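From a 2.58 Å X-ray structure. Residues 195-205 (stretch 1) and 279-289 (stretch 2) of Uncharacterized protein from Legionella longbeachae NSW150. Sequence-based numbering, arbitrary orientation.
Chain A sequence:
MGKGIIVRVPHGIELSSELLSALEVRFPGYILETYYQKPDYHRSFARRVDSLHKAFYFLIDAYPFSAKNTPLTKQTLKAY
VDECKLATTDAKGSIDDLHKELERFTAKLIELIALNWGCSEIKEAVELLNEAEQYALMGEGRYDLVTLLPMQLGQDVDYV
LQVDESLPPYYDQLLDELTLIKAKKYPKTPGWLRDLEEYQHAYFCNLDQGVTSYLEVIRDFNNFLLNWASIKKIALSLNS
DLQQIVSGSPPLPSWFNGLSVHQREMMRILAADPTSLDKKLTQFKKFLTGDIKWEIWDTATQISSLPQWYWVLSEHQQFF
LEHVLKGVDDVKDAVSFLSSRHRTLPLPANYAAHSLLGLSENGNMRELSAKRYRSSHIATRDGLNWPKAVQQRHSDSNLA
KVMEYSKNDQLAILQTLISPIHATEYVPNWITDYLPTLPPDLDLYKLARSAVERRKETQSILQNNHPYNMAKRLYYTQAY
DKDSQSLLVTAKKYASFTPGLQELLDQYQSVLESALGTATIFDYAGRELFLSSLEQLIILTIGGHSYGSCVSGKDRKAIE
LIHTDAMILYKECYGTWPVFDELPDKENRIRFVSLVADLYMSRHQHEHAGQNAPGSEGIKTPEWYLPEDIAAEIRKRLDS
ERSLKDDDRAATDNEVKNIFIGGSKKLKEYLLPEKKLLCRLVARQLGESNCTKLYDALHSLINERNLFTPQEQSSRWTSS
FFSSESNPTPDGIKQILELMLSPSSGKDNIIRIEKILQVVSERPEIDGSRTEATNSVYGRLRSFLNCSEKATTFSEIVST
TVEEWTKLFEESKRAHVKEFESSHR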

# COMPACT_ATOMS: atom_id res chain seq x y z
N ASP A 195 -4.03 -15.28 -17.59
CA ASP A 195 -3.75 -16.72 -17.53
C ASP A 195 -2.54 -17.20 -18.37
O ASP A 195 -2.12 -18.31 -18.22
CB ASP A 195 -5.00 -17.50 -17.88
CG ASP A 195 -6.16 -17.26 -16.88
OD1 ASP A 195 -5.94 -16.67 -15.78
OD2 ASP A 195 -7.29 -17.67 -17.20
N LEU A 196 -1.94 -16.35 -19.20
CA LEU A 196 -0.85 -16.79 -20.05
C LEU A 196 0.43 -17.10 -19.33
O LEU A 196 0.71 -16.52 -18.29
CB LEU A 196 -0.55 -15.72 -21.11
CG LEU A 196 -1.69 -15.31 -22.06
CD1 LEU A 196 -1.19 -14.33 -23.10
CD2 LEU A 196 -2.26 -16.54 -22.75
N GLU A 197 1.22 -17.99 -19.92
CA GLU A 197 2.60 -18.19 -19.51
C GLU A 197 3.51 -17.05 -19.97
O GLU A 197 3.20 -16.33 -20.91
CB GLU A 197 3.12 -19.50 -20.07
CG GLU A 197 2.53 -20.75 -19.44
CD GLU A 197 3.21 -22.02 -19.92
OE1 GLU A 197 4.47 -22.12 -19.86
OE2 GLU A 197 2.49 -22.93 -20.39
N GLU A 198 4.67 -16.90 -19.34
CA GLU A 198 5.47 -15.70 -19.57
C GLU A 198 5.75 -15.51 -21.05
O GLU A 198 5.63 -14.39 -21.53
CB GLU A 198 6.79 -15.68 -18.74
CG GLU A 198 7.56 -14.34 -18.81
CD GLU A 198 8.89 -14.29 -17.99
OE1 GLU A 198 9.77 -13.41 -18.28
OE2 GLU A 198 9.08 -15.11 -17.06
N TYR A 199 6.13 -16.55 -21.79
CA TYR A 199 6.53 -16.35 -23.21
C TYR A 199 5.34 -15.91 -24.07
O TYR A 199 5.47 -15.16 -25.04
CB TYR A 199 7.25 -17.58 -23.82
CG TYR A 199 6.33 -18.72 -24.10
CD1 TYR A 199 5.88 -19.51 -23.07
CD2 TYR A 199 5.89 -19.02 -25.40
CE1 TYR A 199 5.02 -20.57 -23.30
CE2 TYR A 199 5.04 -20.09 -25.64
CZ TYR A 199 4.61 -20.88 -24.57
OH TYR A 199 3.74 -21.96 -24.67
N GLN A 200 4.17 -16.36 -23.69
CA GLN A 200 2.99 -16.05 -24.47
C GLN A 200 2.59 -14.63 -24.18
O GLN A 200 2.19 -13.91 -25.08
CB GLN A 200 1.84 -17.02 -24.15
CG GLN A 200 2.12 -18.50 -24.48
CD GLN A 200 0.98 -19.41 -24.03
OE1 GLN A 200 -0.03 -19.49 -24.68
NE2 GLN A 200 1.14 -20.06 -22.92
N HIS A 201 2.71 -14.23 -22.91
CA HIS A 201 2.49 -12.83 -22.50
C HIS A 201 3.41 -11.91 -23.29
O HIS A 201 2.97 -10.84 -23.74
CB HIS A 201 2.76 -12.65 -20.99
CG HIS A 201 2.03 -11.49 -20.36
ND1 HIS A 201 0.68 -11.51 -20.09
CD2 HIS A 201 2.48 -10.30 -19.91
CE1 HIS A 201 0.32 -10.39 -19.50
NE2 HIS A 201 1.39 -9.62 -19.39
N ALA A 202 4.67 -12.31 -23.48
CA ALA A 202 5.55 -11.47 -24.26
C ALA A 202 5.07 -11.38 -25.72
O ALA A 202 5.15 -10.29 -26.35
CB ALA A 202 6.97 -11.97 -24.21
N TYR A 203 4.57 -12.50 -26.26
CA TYR A 203 4.12 -12.53 -27.66
C TYR A 203 3.08 -11.45 -27.90
O TYR A 203 3.28 -10.57 -28.70
CB TYR A 203 3.57 -13.91 -28.06
CG TYR A 203 3.20 -14.02 -29.53
CD1 TYR A 203 4.18 -14.25 -30.47
CD2 TYR A 203 1.92 -13.92 -29.96
CE1 TYR A 203 3.90 -14.36 -31.81
CE2 TYR A 203 1.62 -14.01 -31.32
CZ TYR A 203 2.62 -14.24 -32.24
OH TYR A 203 2.40 -14.33 -33.61
N PHE A 204 1.99 -11.49 -27.16
CA PHE A 204 0.88 -10.59 -27.41
C PHE A 204 1.19 -9.16 -27.00
O PHE A 204 0.76 -8.21 -27.64
CB PHE A 204 -0.39 -11.07 -26.69
CG PHE A 204 -1.01 -12.31 -27.29
CD1 PHE A 204 -1.69 -12.25 -28.50
CD2 PHE A 204 -0.92 -13.54 -26.65
CE1 PHE A 204 -2.26 -13.40 -29.05
CE2 PHE A 204 -1.50 -14.68 -27.18
CZ PHE A 204 -2.16 -14.62 -28.38
N CYS A 205 1.94 -8.98 -25.92
CA CYS A 205 2.21 -7.60 -25.45
C CYS A 205 3.22 -6.89 -26.33
O CYS A 205 3.27 -5.68 -26.32
CB CYS A 205 2.64 -7.55 -23.96
SG CYS A 205 1.31 -8.01 -22.82
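Stretch 2 279-289: KKLTQFKKFLT

How does stretch 2 lie on stretch 1? It is helical through Leu288, in a helix that begins before Lys279, with Thr289 the first residue to leave helical phi/psi, and it packs on the helix that begins at Glu198, just after Glu197 in the N-cap position. The two N-to-C directions differ by 56° (signed crossing angle -56°), and the axes approach to 11.5 Å, a wide spacing that leaves room for aromatic rings between them. The backbones come nearest where the CA atoms of Gln200 and Phe284 are 7.6 Å apart; toward the start of stretch 2, the CA atoms of Tyr199 and Lys280 are 9.0 Å apart.

Which side chain holds the contact together? Phe284 does, as a knob among Tyr199, Gln200, Tyr203 and Phe204. Its CA-to-CB bond points toward stretch 1, and a t rotamer (chi1 -167°) with chi2 at 40° sets the ring between its neighbours. The edge of Phe284 is directed at the face of Tyr203, with centroids 5.2 Å apart, planes at 78° and Phe284 CE2 3.7 Å from Tyr203 CD2. Tyr199 in turn presents its edge to the face of Phe284, centroids 5.9 Å apart. Phe204 completes the surround obliquely, its CE2 3.7 Å from Phe284 CZ.

How do the side chains of stretch 1 make this pocket? Their chi1 values differ: Tyr199 is p, Tyr203 t, Gln200 and Phe204 m. The p rotamer of Tyr199 carries its ring toward the start of stretch 2, where OH lies 3.3 Å from Lys280 O, while CE2 is 4.0 Å from Phe284 CB. Gln200 is extended at chi2 (t) and turns at chi3 (78°); its OE1 reaches 3.1 Å from Phe284 CD1 and also lies over one face of Phe287, 3.6 Å from Phe287 CD2. Phe204 starts out sideways, but its ring end comes nearer, bringing CZ to 3.8 Å from Leu288 CD2.

What happens around this aromatic centre? Phe287, one turn after Gln283 and also t, meets Leu196, whose CD2 is 3.8 Å from Phe287 CZ; Leu196 leaves its backbone sideways, and its m,t conformation brings the branch end closer. Near the start of the first helix the contact is more polar and more open to solvent. There Glu197 is m at chi1 and extended at chi2 (t), with its carboxylate turned to chi3 52°, and its OE1 lies 4.1 Å from Lys280 CE, a carboxylate oxygen beside the methylene next to the ammonium, on a lysine chain that is fully extended beyond chi1.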

# COMPACT_ATOMS: atom_id res chain seq x y z
N LYS A 279 8.91 -27.86 -27.43
CA LYS A 279 7.64 -28.36 -26.91
C LYS A 279 6.66 -27.22 -26.75
O LYS A 279 5.51 -27.29 -27.15
CB LYS A 279 7.86 -29.03 -25.56
CG LYS A 279 6.61 -29.60 -24.95
CD LYS A 279 6.86 -30.08 -23.54
CE LYS A 279 5.79 -31.07 -23.12
NZ LYS A 279 5.65 -31.15 -21.64
N LYS A 280 7.17 -26.14 -26.15
CA LYS A 280 6.36 -24.97 -25.86
C LYS A 280 5.86 -24.31 -27.13
O LYS A 280 4.74 -23.83 -27.19
CB LYS A 280 7.17 -23.97 -25.02
CG LYS A 280 7.11 -24.30 -23.54
CD LYS A 280 8.14 -23.51 -22.75
CE LYS A 280 7.96 -23.79 -21.27
NZ LYS A 280 9.05 -23.13 -20.50
N LEU A 281 6.71 -24.28 -28.15
CA LEU A 281 6.30 -23.78 -29.44
C LEU A 281 5.07 -24.53 -29.97
O LEU A 281 4.09 -23.88 -30.34
CB LEU A 281 7.46 -23.84 -30.45
CG LEU A 281 8.60 -22.86 -30.18
CD1 LEU A 281 9.68 -23.03 -31.23
CD2 LEU A 281 8.09 -21.42 -30.18
N THR A 282 5.10 -25.87 -30.01
CA THR A 282 3.98 -26.59 -30.64
C THR A 282 2.74 -26.56 -29.73
O THR A 282 1.61 -26.73 -30.16
CB THR A 282 4.34 -28.03 -31.17
OG1 THR A 282 4.90 -28.82 -30.12
CG2 THR A 282 5.32 -27.96 -32.46
N GLN A 283 2.98 -26.25 -28.47
CA GLN A 283 1.91 -26.01 -27.50
C GLN A 283 1.23 -24.63 -27.63
O GLN A 283 0.06 -24.48 -27.27
CB GLN A 283 2.54 -26.15 -26.14
CG GLN A 283 1.66 -25.91 -24.94
CD GLN A 283 2.52 -25.84 -23.71
OE1 GLN A 283 2.74 -24.75 -23.15
NE2 GLN A 283 3.10 -26.99 -23.33
N PHE A 284 1.96 -23.63 -28.14
CA PHE A 284 1.39 -22.31 -28.45
C PHE A 284 0.57 -22.35 -29.75
O PHE A 284 -0.55 -21.83 -29.78
CB PHE A 284 2.49 -21.21 -28.49
CG PHE A 284 1.95 -19.79 -28.49
CD1 PHE A 284 0.86 -19.42 -27.69
CD2 PHE A 284 2.56 -18.81 -29.25
CE1 PHE A 284 0.37 -18.13 -27.68
CE2 PHE A 284 2.08 -17.51 -29.24
CZ PHE A 284 0.98 -17.16 -28.46
N LYS A 285 1.11 -23.00 -30.80
CA LYS A 285 0.37 -23.28 -32.06
C LYS A 285 -0.99 -23.86 -31.75
O LYS A 285 -2.00 -23.42 -32.30
CB LYS A 285 1.14 -24.27 -32.97
CG LYS A 285 0.58 -24.51 -34.38
CD LYS A 285 0.87 -25.95 -34.84
CE LYS A 285 0.80 -26.19 -36.37
NZ LYS A 285 1.30 -25.07 -37.22
N LYS A 286 -0.99 -24.84 -30.85
CA LYS A 286 -2.21 -25.51 -30.43
C LYS A 286 -3.10 -24.57 -29.64
O LYS A 286 -4.31 -24.58 -29.81
CB LYS A 286 -1.86 -26.75 -29.60
CG LYS A 286 -2.79 -27.94 -29.82
CD LYS A 286 -3.90 -28.04 -28.77
CE LYS A 286 -3.39 -28.51 -27.41
NZ LYS A 286 -2.93 -29.93 -27.40
N PHE A 287 -2.51 -23.74 -28.79
CA PHE A 287 -3.30 -22.78 -28.01
C PHE A 287 -4.09 -21.83 -28.92
O PHE A 287 -5.29 -21.61 -28.73
CB PHE A 287 -2.39 -21.96 -27.11
CG PHE A 287 -3.09 -20.84 -26.37
CD1 PHE A 287 -3.85 -21.11 -25.26
CD2 PHE A 287 -2.96 -19.50 -26.79
CE1 PHE A 287 -4.47 -20.07 -24.58
CE2 PHE A 287 -3.59 -18.47 -26.12
CZ PHE A 287 -4.34 -18.75 -25.00
N LEU A 288 -3.40 -21.30 -29.93
CA LEU A 288 -3.95 -20.23 -30.76
C LEU A 288 -5.20 -20.64 -31.47
O LEU A 288 -6.10 -19.86 -31.63
CB LEU A 288 -2.92 -19.78 -31.79
CG LEU A 288 -1.75 -18.98 -31.24
CD1 LEU A 288 -0.71 -18.68 -32.34
CD2 LEU A 288 -2.24 -17.70 -30.59
N THR A 289 -5.23 -21.86 -31.97
CA THR A 289 -6.40 -22.36 -32.74
C THR A 289 -7.30 -23.14 -31.85
O THR A 289 -8.20 -23.75 -32.32
CB THR A 289 -5.96 -23.28 -33.90
OG1 THR A 289 -4.99 -24.21 -33.40
CG2 THR A 289 -5.34 -22.47 -35.06